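Local coordinates for tRNA (guanine(6)-N2)-methyltransferase (Thermus thermophilus, PDB 3TMA), which transfers a methyl group from S-adenosyl-L-methionine to N2 of guanosine 6 in tRNA(Phe), using a Rossmann-fold catalytic domain joined to an N-terminal THUMP domain, at residues M20-T25 and E36-L41; G29-L34 and A47-R52; G92-A97 and E161-G166; F112-R117 and R131-A136. One frame throughout, in Å; residues are numbered along the deposited sequence. Where two conformers were deposited one is given.

Interaction 1: residues M20-T25 and E36-L41; sequences MWLEAT and EELSAL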
# COMPACT_ATOMS: atom_id res chain seq x y z
N MET A 20 20.65 5.70 12.16
CA MET A 20 20.05 4.76 11.23
C MET A 20 18.57 5.11 11.03
O MET A 20 17.97 5.74 11.90
CB MET A 20 20.21 3.31 11.73
CG MET A 20 21.68 2.88 12.04
SD MET A 20 21.79 1.07 12.21
CE MET A 20 20.19 0.67 12.96
N TRP A 21 17.98 4.66 9.92
CA TRP A 21 16.60 5.03 9.56
C TRP A 21 15.90 3.84 8.96
O TRP A 21 16.46 3.16 8.09
CB TRP A 21 16.60 6.19 8.54
CG TRP A 21 17.29 7.45 9.04
CD1 TRP A 21 18.66 7.67 9.13
CD2 TRP A 21 16.66 8.63 9.59
NE1 TRP A 21 18.89 8.93 9.71
CE2 TRP A 21 17.68 9.52 10.01
CE3 TRP A 21 15.32 9.03 9.76
CZ2 TRP A 21 17.41 10.80 10.53
CZ3 TRP A 21 15.05 10.30 10.28
CH2 TRP A 21 16.09 11.16 10.68
N LEU A 22 14.69 3.55 9.42
CA LEU A 22 13.86 2.61 8.73
C LEU A 22 13.08 3.43 7.71
O LEU A 22 12.39 4.39 8.08
CB LEU A 22 12.94 1.93 9.73
CG LEU A 22 11.79 1.14 9.13
CD1 LEU A 22 12.28 -0.07 8.31
CD2 LEU A 22 10.87 0.70 10.26
N GLU A 23 13.17 3.06 6.43
CA GLU A 23 12.28 3.66 5.44
C GLU A 23 11.19 2.69 4.95
O GLU A 23 11.49 1.56 4.55
CB GLU A 23 13.10 4.20 4.26
CG GLU A 23 12.22 4.90 3.17
CD GLU A 23 13.09 5.70 2.17
OE1 GLU A 23 13.52 6.84 2.53
OE2 GLU A 23 13.36 5.19 1.04
N ALA A 24 9.94 3.11 5.02
CA ALA A 24 8.84 2.31 4.51
C ALA A 24 8.23 3.00 3.28
O ALA A 24 8.11 4.23 3.26
CB ALA A 24 7.76 2.11 5.61
N THR A 25 7.86 2.21 2.27
CA THR A 25 7.24 2.78 1.08
C THR A 25 5.78 2.34 0.99
O THR A 25 5.39 1.27 1.46
CB THR A 25 7.94 2.32 -0.21
OG1 THR A 25 7.84 0.90 -0.29
CG2 THR A 25 9.40 2.69 -0.20
N GLU A 36 1.01 7.33 10.57
CA GLU A 36 0.23 6.94 11.76
C GLU A 36 0.48 5.50 12.20
O GLU A 36 0.58 5.22 13.42
CB GLU A 36 -1.27 7.17 11.55
CG GLU A 36 -1.58 8.65 11.33
CD GLU A 36 -2.99 8.93 10.79
OE1 GLU A 36 -3.87 8.04 10.79
OE2 GLU A 36 -3.20 10.09 10.35
N GLU A 37 0.47 4.56 11.24
CA GLU A 37 0.83 3.15 11.57
C GLU A 37 2.22 3.01 12.18
O GLU A 37 2.40 2.34 13.20
CB GLU A 37 0.70 2.23 10.33
CG GLU A 37 0.40 0.81 10.76
CD GLU A 37 0.29 -0.19 9.60
OE1 GLU A 37 0.66 0.17 8.44
OE2 GLU A 37 -0.13 -1.34 9.88
N LEU A 38 3.22 3.62 11.56
CA LEU A 38 4.58 3.57 12.09
C LEU A 38 4.71 4.18 13.48
O LEU A 38 5.42 3.66 14.36
CB LEU A 38 5.57 4.24 11.13
CG LEU A 38 6.05 3.42 9.94
CD1 LEU A 38 6.66 4.35 8.84
CD2 LEU A 38 7.10 2.37 10.39
N SER A 39 4.00 5.29 13.69
CA SER A 39 4.11 6.04 14.93
C SER A 39 3.50 5.24 16.08
O SER A 39 3.94 5.34 17.21
CB SER A 39 3.38 7.39 14.80
OG SER A 39 3.64 8.22 15.91
N ALA A 40 2.46 4.48 15.78
CA ALA A 40 1.88 3.61 16.82
C ALA A 40 2.80 2.42 17.13
O ALA A 40 2.87 1.93 18.27
CB ALA A 40 0.48 3.15 16.42
N LEU A 41 3.56 1.98 16.12
CA LEU A 41 4.52 0.91 16.32
C LEU A 41 5.78 1.42 17.05
O LEU A 41 6.27 0.80 18.02
CB LEU A 41 4.86 0.31 14.94
CG LEU A 41 5.46 -1.07 14.93
CD1 LEU A 41 4.49 -1.99 15.65
CD2 LEU A 41 5.74 -1.49 13.50
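Leu38 carries the whole helix side of this apolar contact, setting one methyl against each of two residues of strand 21-25. Its CD1 lies 4.1 Å from Ala24 CB, and its CD2 reaches Leu22 CD2 at the same 4.1 Å. The Leu38 side chain leaves the helix with CG anti to the carbonyl carbon (chi1 -80°), which directs the fork at the strand so that both branches touch. Leu22 answers with CG anti to its own backbone N (chi1 167°) and presents CD2; the two leucine side chains cross obliquely, while Ala24 offers a bare methyl. The backbones stay well apart, 8.8 Å between the CA atoms of Ala24 and Leu38.

Polar groups are kept off this interface. Glu23 sits between the two strand contacts in sequence, but its CB points away from the helix and its carboxylate forms salt bridges with Arg57 and Arg159. On the helix, the carboxylate of Glu37 accepts hydrogen bonds from the backbone N atoms of Arg71 and Leu72.

The strand's backbone bonds go to its two neighbours, 55-59 and 76-84, and the helix's to its own turns, as where Ala40 N donates to Glu36 O at 3.1 Å. Helix 31-41 thus covers one face of the sheet in the N-terminal, ferredoxin-like part of the chain, where Val56 and Leu70 also touch Leu38.

With buried methyl groups alone meeting across the gap, these two segments are held together by dispersion and exclusion of water; directional bonds of the helix, such as those of Glu37, go to other parts of the chain.

Interaction 2: residues G29-L34 and A47-R52; sequences GLEDLL and AEVDAR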
# COMPACT_ATOMS: atom_id res chain seq x y z
N GLY A 29 0.59 9.45 -1.86
CA GLY A 29 -0.74 9.90 -1.39
C GLY A 29 -1.20 9.26 -0.08
O GLY A 29 -2.19 9.70 0.53
N LEU A 30 -0.54 8.18 0.33
CA LEU A 30 -0.91 7.49 1.58
C LEU A 30 0.15 7.69 2.69
O LEU A 30 0.12 6.99 3.70
CB LEU A 30 -1.06 5.98 1.31
CG LEU A 30 -2.10 5.49 0.28
CD1 LEU A 30 -2.14 3.92 0.25
CD2 LEU A 30 -3.51 6.03 0.59
N GLU A 31 1.10 8.62 2.52
CA GLU A 31 2.19 8.82 3.53
C GLU A 31 1.66 9.11 4.92
O GLU A 31 2.21 8.60 5.91
CB GLU A 31 3.11 9.98 3.13
CG GLU A 31 3.76 9.79 1.77
CD GLU A 31 2.83 10.27 0.60
OE1 GLU A 31 1.73 10.80 0.86
OE2 GLU A 31 3.23 10.08 -0.56
N ASP A 32 0.66 10.01 5.02
CA ASP A 32 0.12 10.38 6.31
C ASP A 32 -0.45 9.18 7.08
O ASP A 32 -0.25 9.08 8.29
CB ASP A 32 -0.90 11.51 6.23
CG ASP A 32 -2.05 11.23 5.25
OD1 ASP A 32 -2.07 10.17 4.54
OD2 ASP A 32 -2.93 12.11 5.18
N LEU A 33 -1.09 8.26 6.43
CA LEU A 33 -1.62 7.02 7.05
C LEU A 33 -0.47 6.05 7.43
O LEU A 33 -0.52 5.41 8.46
CB LEU A 33 -2.59 6.32 6.09
CG LEU A 33 -3.91 7.01 5.72
CD1 LEU A 33 -3.64 8.42 5.16
CD2 LEU A 33 -4.62 6.18 4.66
N LEU A 34 0.46 5.94 6.56
CA LEU A 34 1.61 5.10 6.89
C LEU A 34 2.34 5.66 8.09
O LEU A 34 2.79 4.92 8.98
CB LEU A 34 2.56 5.04 5.68
CG LEU A 34 3.85 4.26 5.98
CD1 LEU A 34 3.54 2.82 6.38
CD2 LEU A 34 4.76 4.30 4.76
N ALA A 47 10.31 11.61 12.94
CA ALA A 47 9.79 11.00 11.70
C ALA A 47 9.87 11.97 10.52
O ALA A 47 9.70 13.20 10.70
CB ALA A 47 8.37 10.48 11.89
N GLU A 48 10.15 11.43 9.32
CA GLU A 48 10.22 12.25 8.11
C GLU A 48 9.30 11.67 7.03
O GLU A 48 9.21 10.44 6.88
CB GLU A 48 11.64 12.29 7.58
CG GLU A 48 12.66 12.97 8.55
CD GLU A 48 14.08 13.06 7.94
OE1 GLU A 48 14.40 12.29 7.01
OE2 GLU A 48 14.87 13.89 8.42
N VAL A 49 8.59 12.55 6.31
CA VAL A 49 7.62 12.17 5.26
C VAL A 49 8.07 12.83 3.96
O VAL A 49 8.44 14.01 3.94
CB VAL A 49 6.19 12.70 5.62
CG1 VAL A 49 5.22 12.57 4.42
CG2 VAL A 49 5.64 11.93 6.83
N ASP A 50 8.14 12.07 2.88
CA ASP A 50 8.40 12.69 1.57
C ASP A 50 7.08 12.82 0.82
O ASP A 50 6.55 11.85 0.27
CB ASP A 50 9.41 11.82 0.76
CG ASP A 50 10.81 11.78 1.38
OD1 ASP A 50 11.15 12.67 2.22
OD2 ASP A 50 11.58 10.86 1.02
N ALA A 51 6.51 14.03 0.87
CA ALA A 51 5.16 14.34 0.33
C ALA A 51 5.09 13.92 -1.13
O ALA A 51 6.02 14.21 -1.89
CB ALA A 51 4.87 15.88 0.43
N ARG A 52 4.06 13.14 -1.47
CA ARG A 52 3.80 12.76 -2.86
C ARG A 52 4.78 11.72 -3.42
O ARG A 52 4.73 11.40 -4.63
CB ARG A 52 3.78 14.02 -3.76
CG ARG A 52 2.56 14.94 -3.46
CD ARG A 52 2.54 16.23 -4.34
NE ARG A 52 3.74 17.02 -4.12
CZ ARG A 52 3.88 17.91 -3.14
NH1 ARG A 52 2.87 18.12 -2.29
NH2 ARG A 52 5.02 18.56 -2.99
O HOH W 1 1.66 13.09 -0.34
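Glu31 packs tightly against Val49 with the aliphatic part of its side chain: Glu31 CB is 3.6 Å from Val49 CG1, and the two side chains cross at about a right angle. One bond farther out, Glu31 CG rests 3.8 Å from Asp50 O. A bend at chi2 (84°) then turns the carboxylate back toward the start of its own helix. There Gly29 N donates to Glu31 OE2 over 3.0 Å in a nearly straight bond (165°), meeting the syn side of the oxygen but 35° out of the carboxylate plane. Gly54 N, from the turn after strand 48-50, gives OE2 a second hydrogen bond. Two backbone N-H groups, one from each part of the chain, therefore grip a single oxygen of a buried side chain and fix how the carboxylate is rotated.

Leu30 is the N-cap of helix 31-41, so the contact joins the first turn of that helix to an edge strand, 48-50, of the sheet it covers in this ferredoxin-like region. The same turn also faces the methyltransferase domain: Leu30 touches helix 189-198, and Asp32 forms a salt bridge with Arg337.

Toward solvent the packing gives way to water. One water molecule donates to Glu31 OE1 at 2.6 Å and accepts from Arg52 N at 2.7 Å, linking the carboxylate to the turn in place of direct side-chain packing. Val49 is itself exposed beyond the face that Glu31 covers. The side chain of the exposed Arg52 sets off away from the helix, and Ala51 CB lies over one face of its guanidinium, 3.9 Å above the plane and offset toward the rim.

Interaction 3: residues G92-A97 and E161-G166; sequences GALERA and EEAFLG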
# COMPACT_ATOMS: atom_id res chain seq x y z
N GLY A 92 33.52 7.68 -5.36
CA GLY A 92 34.50 7.30 -4.34
C GLY A 92 33.92 7.44 -2.93
O GLY A 92 34.08 6.55 -2.09
N ALA A 93 33.18 8.52 -2.69
CA ALA A 93 32.62 8.74 -1.36
C ALA A 93 31.57 7.68 -1.03
O ALA A 93 31.55 7.18 0.10
CB ALA A 93 32.05 10.13 -1.25
N LEU A 94 30.74 7.29 -2.01
CA LEU A 94 29.76 6.22 -1.79
C LEU A 94 30.43 4.90 -1.48
O LEU A 94 29.94 4.13 -0.64
CB LEU A 94 28.79 6.05 -2.98
CG LEU A 94 27.82 7.22 -3.24
CD1 LEU A 94 27.23 7.14 -4.64
CD2 LEU A 94 26.70 7.29 -2.20
N GLU A 95 31.48 4.58 -2.24
CA GLU A 95 32.20 3.31 -2.05
C GLU A 95 32.81 3.28 -0.64
O GLU A 95 32.63 2.29 0.08
CB GLU A 95 33.31 3.20 -3.10
CG GLU A 95 34.08 1.90 -3.06
CD GLU A 95 35.47 2.05 -3.72
OE1 GLU A 95 35.60 2.91 -4.63
OE2 GLU A 95 36.42 1.35 -3.28
N ARG A 96 33.45 4.37 -0.23
CA ARG A 96 33.98 4.48 1.14
C ARG A 96 32.91 4.40 2.24
O ARG A 96 33.15 3.75 3.26
CB ARG A 96 34.83 5.75 1.34
CG ARG A 96 36.15 5.72 0.53
CD ARG A 96 36.93 7.06 0.61
NE ARG A 96 37.26 7.51 -0.74
CZ ARG A 96 36.84 8.65 -1.27
NH1 ARG A 96 36.16 9.54 -0.54
NH2 ARG A 96 37.16 8.94 -2.52
N ALA A 97 31.78 5.08 2.05
CA ALA A 97 30.65 4.96 2.97
C ALA A 97 30.16 3.51 3.08
O ALA A 97 29.88 3.05 4.18
CB ALA A 97 29.50 5.83 2.52
N GLU A 161 21.33 16.28 -2.72
CA GLU A 161 22.69 16.26 -2.21
C GLU A 161 22.98 15.16 -1.16
O GLU A 161 24.14 14.95 -0.81
CB GLU A 161 23.08 17.62 -1.62
CG GLU A 161 22.55 18.86 -2.37
N GLU A 162 21.96 14.45 -0.68
CA GLU A 162 22.22 13.38 0.30
C GLU A 162 22.15 11.96 -0.27
O GLU A 162 21.41 11.71 -1.21
CB GLU A 162 21.29 13.48 1.52
CG GLU A 162 19.92 13.98 1.22
CD GLU A 162 19.05 14.09 2.47
OE1 GLU A 162 17.87 14.42 2.29
OE2 GLU A 162 19.55 13.85 3.60
N ALA A 163 22.83 11.04 0.38
CA ALA A 163 22.75 9.65 -0.02
C ALA A 163 22.47 8.77 1.20
O ALA A 163 22.93 9.06 2.32
CB ALA A 163 24.04 9.24 -0.73
N PHE A 164 21.75 7.69 0.96
CA PHE A 164 21.29 6.74 1.97
C PHE A 164 21.79 5.38 1.52
O PHE A 164 21.66 5.05 0.35
CB PHE A 164 19.75 6.68 1.98
CG PHE A 164 19.06 8.00 2.37
CD1 PHE A 164 19.00 9.06 1.48
CD2 PHE A 164 18.41 8.12 3.59
CE1 PHE A 164 18.37 10.26 1.83
CE2 PHE A 164 17.73 9.29 3.93
CZ PHE A 164 17.72 10.36 3.06
N LEU A 165 22.38 4.60 2.43
CA LEU A 165 22.90 3.27 2.10
C LEU A 165 22.42 2.29 3.14
O LEU A 165 22.48 2.59 4.35
CB LEU A 165 24.45 3.26 2.13
CG LEU A 165 25.14 4.12 1.05
CD1 LEU A 165 25.39 5.54 1.55
CD2 LEU A 165 26.46 3.47 0.67
N GLY A 166 22.00 1.11 2.68
CA GLY A 166 21.52 0.07 3.61
C GLY A 166 21.03 -1.16 2.88
O GLY A 166 21.50 -1.47 1.80
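Ala97, which lays its methyl on Leu165 across the contact, is fixed in its helix by a hydrogen bond of 2.9 Å from its N to Ala93 O. The neighbouring bond, Arg96 N to Gly92 O, is equally short, both spanning four residues as alpha-helix bonds do. All that passes between the two segments is apolar. Leu94 holds CG anti to its carbonyl carbon (chi1 -67°), and although its CB sets off along the flank of the interface, the chain carries CD2 in toward the strand. Leu94 CD2 comes to 3.6 Å from Ala163 CB, the closest approach here, and stands 4.3 Å from Leu165 CD1. That second methyl is shared: Leu165 CD1 also touches Ala97 CB at 4.2 Å, while the other branch, CD2, lies 3.8 Å from Leu94 O. Leu165 therefore packs between residues one helical turn apart, with one methyl against side chains and the other against the backbone.

Ala163 and Leu165 point to the helix because they alternate along the strand with Phe164, whose ring lies on the far face of the sheet with Phe79 and in a cation-pi contact with Arg159. Leu85, Val129 and Leu83 line the same apolar layer around Leu94, Leu165 and Ala97. On the helix's other side, Arg96 forms a salt bridge with Asp89.

The segments run in roughly the same direction, at 33° and with their axes 10.0 Å apart, the small alanines and branched leucines filling the space between. Such a helix laid on one face of a beta-sheet belongs to the alpha/beta core of the THUMP domain.

Interaction 4: residues F112-R117 and R131-A136; sequences FRVEAR and RRVGEA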
# COMPACT_ATOMS: atom_id res chain seq x y z
N PHE A 112 24.04 -11.52 -3.80
CA PHE A 112 23.41 -10.20 -3.58
C PHE A 112 23.37 -9.38 -4.87
O PHE A 112 23.95 -9.81 -5.92
CB PHE A 112 24.12 -9.43 -2.45
CG PHE A 112 25.44 -8.78 -2.87
CD1 PHE A 112 26.53 -9.56 -3.23
CD2 PHE A 112 25.55 -7.40 -2.99
CE1 PHE A 112 27.76 -8.98 -3.68
CE2 PHE A 112 26.76 -6.79 -3.37
CZ PHE A 112 27.87 -7.59 -3.74
N ARG A 113 22.73 -8.21 -4.80
CA ARG A 113 22.94 -7.21 -5.84
C ARG A 113 22.78 -5.86 -5.18
O ARG A 113 22.29 -5.80 -4.05
CB ARG A 113 21.96 -7.38 -7.01
CG ARG A 113 20.50 -7.03 -6.68
CD ARG A 113 19.71 -6.92 -7.99
NE ARG A 113 20.12 -5.69 -8.67
CZ ARG A 113 19.86 -5.40 -9.95
NH1 ARG A 113 19.22 -6.28 -10.72
NH2 ARG A 113 20.30 -4.25 -10.46
N VAL A 114 23.19 -4.79 -5.87
CA VAL A 114 22.93 -3.41 -5.43
C VAL A 114 21.81 -2.85 -6.33
O VAL A 114 21.78 -3.11 -7.55
CB VAL A 114 24.18 -2.51 -5.56
CG1 VAL A 114 23.90 -1.08 -5.04
CG2 VAL A 114 25.39 -3.11 -4.79
N GLU A 115 20.84 -2.19 -5.72
CA GLU A 115 19.80 -1.47 -6.47
C GLU A 115 19.99 -0.01 -6.10
O GLU A 115 19.88 0.37 -4.92
CB GLU A 115 18.43 -1.97 -6.04
CG GLU A 115 18.10 -3.36 -6.58
CD GLU A 115 16.71 -3.87 -6.17
OE1 GLU A 115 16.00 -3.16 -5.41
OE2 GLU A 115 16.33 -4.98 -6.59
N ALA A 116 20.38 0.81 -7.08
CA ALA A 116 20.59 2.24 -6.80
C ALA A 116 19.50 3.06 -7.45
O ALA A 116 19.03 2.72 -8.52
CB ALA A 116 21.97 2.71 -7.26
N ARG A 117 19.07 4.14 -6.79
CA ARG A 117 18.05 5.02 -7.37
C ARG A 117 18.54 6.44 -7.16
O ARG A 117 19.26 6.71 -6.20
CB ARG A 117 16.72 4.85 -6.62
CG ARG A 117 16.03 3.51 -6.82
CD ARG A 117 14.72 3.48 -6.03
NE ARG A 117 14.08 2.16 -6.09
N ARG A 131 27.66 -0.62 -9.88
CA ARG A 131 28.91 -1.31 -10.17
C ARG A 131 29.97 -1.00 -9.13
O ARG A 131 30.61 -1.90 -8.60
CB ARG A 131 29.43 -1.01 -11.57
CG ARG A 131 30.87 -1.50 -11.79
CD ARG A 131 31.16 -1.56 -13.26
NE ARG A 131 31.39 -0.24 -13.83
CZ ARG A 131 32.59 0.31 -13.95
NH1 ARG A 131 32.73 1.49 -14.56
NH2 ARG A 131 33.67 -0.34 -13.50
N ARG A 132 30.16 0.29 -8.83
CA ARG A 132 31.23 0.69 -7.90
C ARG A 132 30.99 0.12 -6.46
O ARG A 132 31.87 -0.51 -5.87
CB ARG A 132 31.34 2.22 -7.86
CG ARG A 132 32.35 2.73 -6.78
CD ARG A 132 33.81 2.70 -7.31
NE ARG A 132 33.93 3.57 -8.48
CZ ARG A 132 34.55 4.75 -8.45
NH1 ARG A 132 35.14 5.17 -7.33
NH2 ARG A 132 34.55 5.51 -9.53
N VAL A 133 29.78 0.28 -5.97
CA VAL A 133 29.40 -0.26 -4.65
C VAL A 133 29.42 -1.81 -4.61
O VAL A 133 30.08 -2.38 -3.78
CB VAL A 133 28.08 0.34 -4.16
CG1 VAL A 133 27.57 -0.39 -2.86
CG2 VAL A 133 28.28 1.87 -3.87
N GLY A 134 28.77 -2.45 -5.58
CA GLY A 134 28.74 -3.90 -5.69
C GLY A 134 30.11 -4.57 -5.80
O GLY A 134 30.35 -5.59 -5.14
N GLU A 135 31.00 -4.01 -6.62
CA GLU A 135 32.32 -4.60 -6.76
C GLU A 135 33.13 -4.43 -5.49
O GLU A 135 33.84 -5.35 -5.12
CB GLU A 135 33.10 -4.08 -7.99
CG GLU A 135 32.46 -4.56 -9.30
CD GLU A 135 33.20 -4.12 -10.56
OE1 GLU A 135 33.95 -3.10 -10.54
OE2 GLU A 135 32.99 -4.81 -11.59
N ALA A 136 32.92 -3.31 -4.77
CA ALA A 136 33.62 -3.09 -3.48
C ALA A 136 33.15 -4.11 -2.44
O ALA A 136 33.98 -4.72 -1.72
CB ALA A 136 33.39 -1.65 -2.95
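Phe112 and Val114 reach up from strand 112-119 to the same residue of helix 126-141, Gly134, the first by a ring edge and the second by a methyl. Strand and helix are the first two elements of a beta-alpha-beta unit of the THUMP domain, completed by the neighbouring parallel strand 152-159. The helix accordingly runs back over the strand, at 155° with the axes 8.0 Å apart.

The Phe112 ring turns its edge to the helix backbone: CZ lies 3.5 Å from Gly134 O, and the oxygen sits in the ring plane. Its first torsion (chi1 78°) puts CG in the crowded position between the backbone N and the carbonyl carbon, from which the ring extends to the helix. Val114 points the same way from two residues on, and its CG2 fits against the glycine backbone, 3.5 Å from Gly134 N and 3.6 Å from Gly134 CA. The same methyl is 4.0 Å from Val133 CG1, so one branch of Val114 spans the junction of two helix residues. Because Gly134 brings no side chain, the backbones come close here, with the CA atoms of Val114 and Gly134 only 5.8 Å apart. Val156 from the next strand and Leu137 from the helix pack around the two strand side chains.

Between Phe112 and Val114 in sequence, Arg113 starts off away from the helix, and Leu147 O takes a hydrogen bond from its NH1. Its NE donates to Val114 O over 3.3 Å, the oxygen lying in the guanidinium plane but the nitrogen standing well above the plane of the carbonyl.

Overall arrangement
All four contacts lay a helix on one mixed sheet of the N-terminal half, grouped in two pairs. Interactions 1 and 2 share helix 31-41, with centres 10 Å apart, and meet where Ala24 O lies 3.7 Å from Leu34 CD2. Interactions 3 and 4, with centres 11 Å apart, place helices 90-99 and 126-141 side by side: Glu95 CG is 3.6 Å from Ala136 CB, and Glu95 makes a long, weak ion pair with Arg132. Interaction 4 is nested in the loop that interaction 3 closes. The pairs are linked through the sheet, their centres 22 to 27 Å apart. All lie away from the predicted S-adenosyl-L-methionine site; interaction 2 borders the methyltransferase domain.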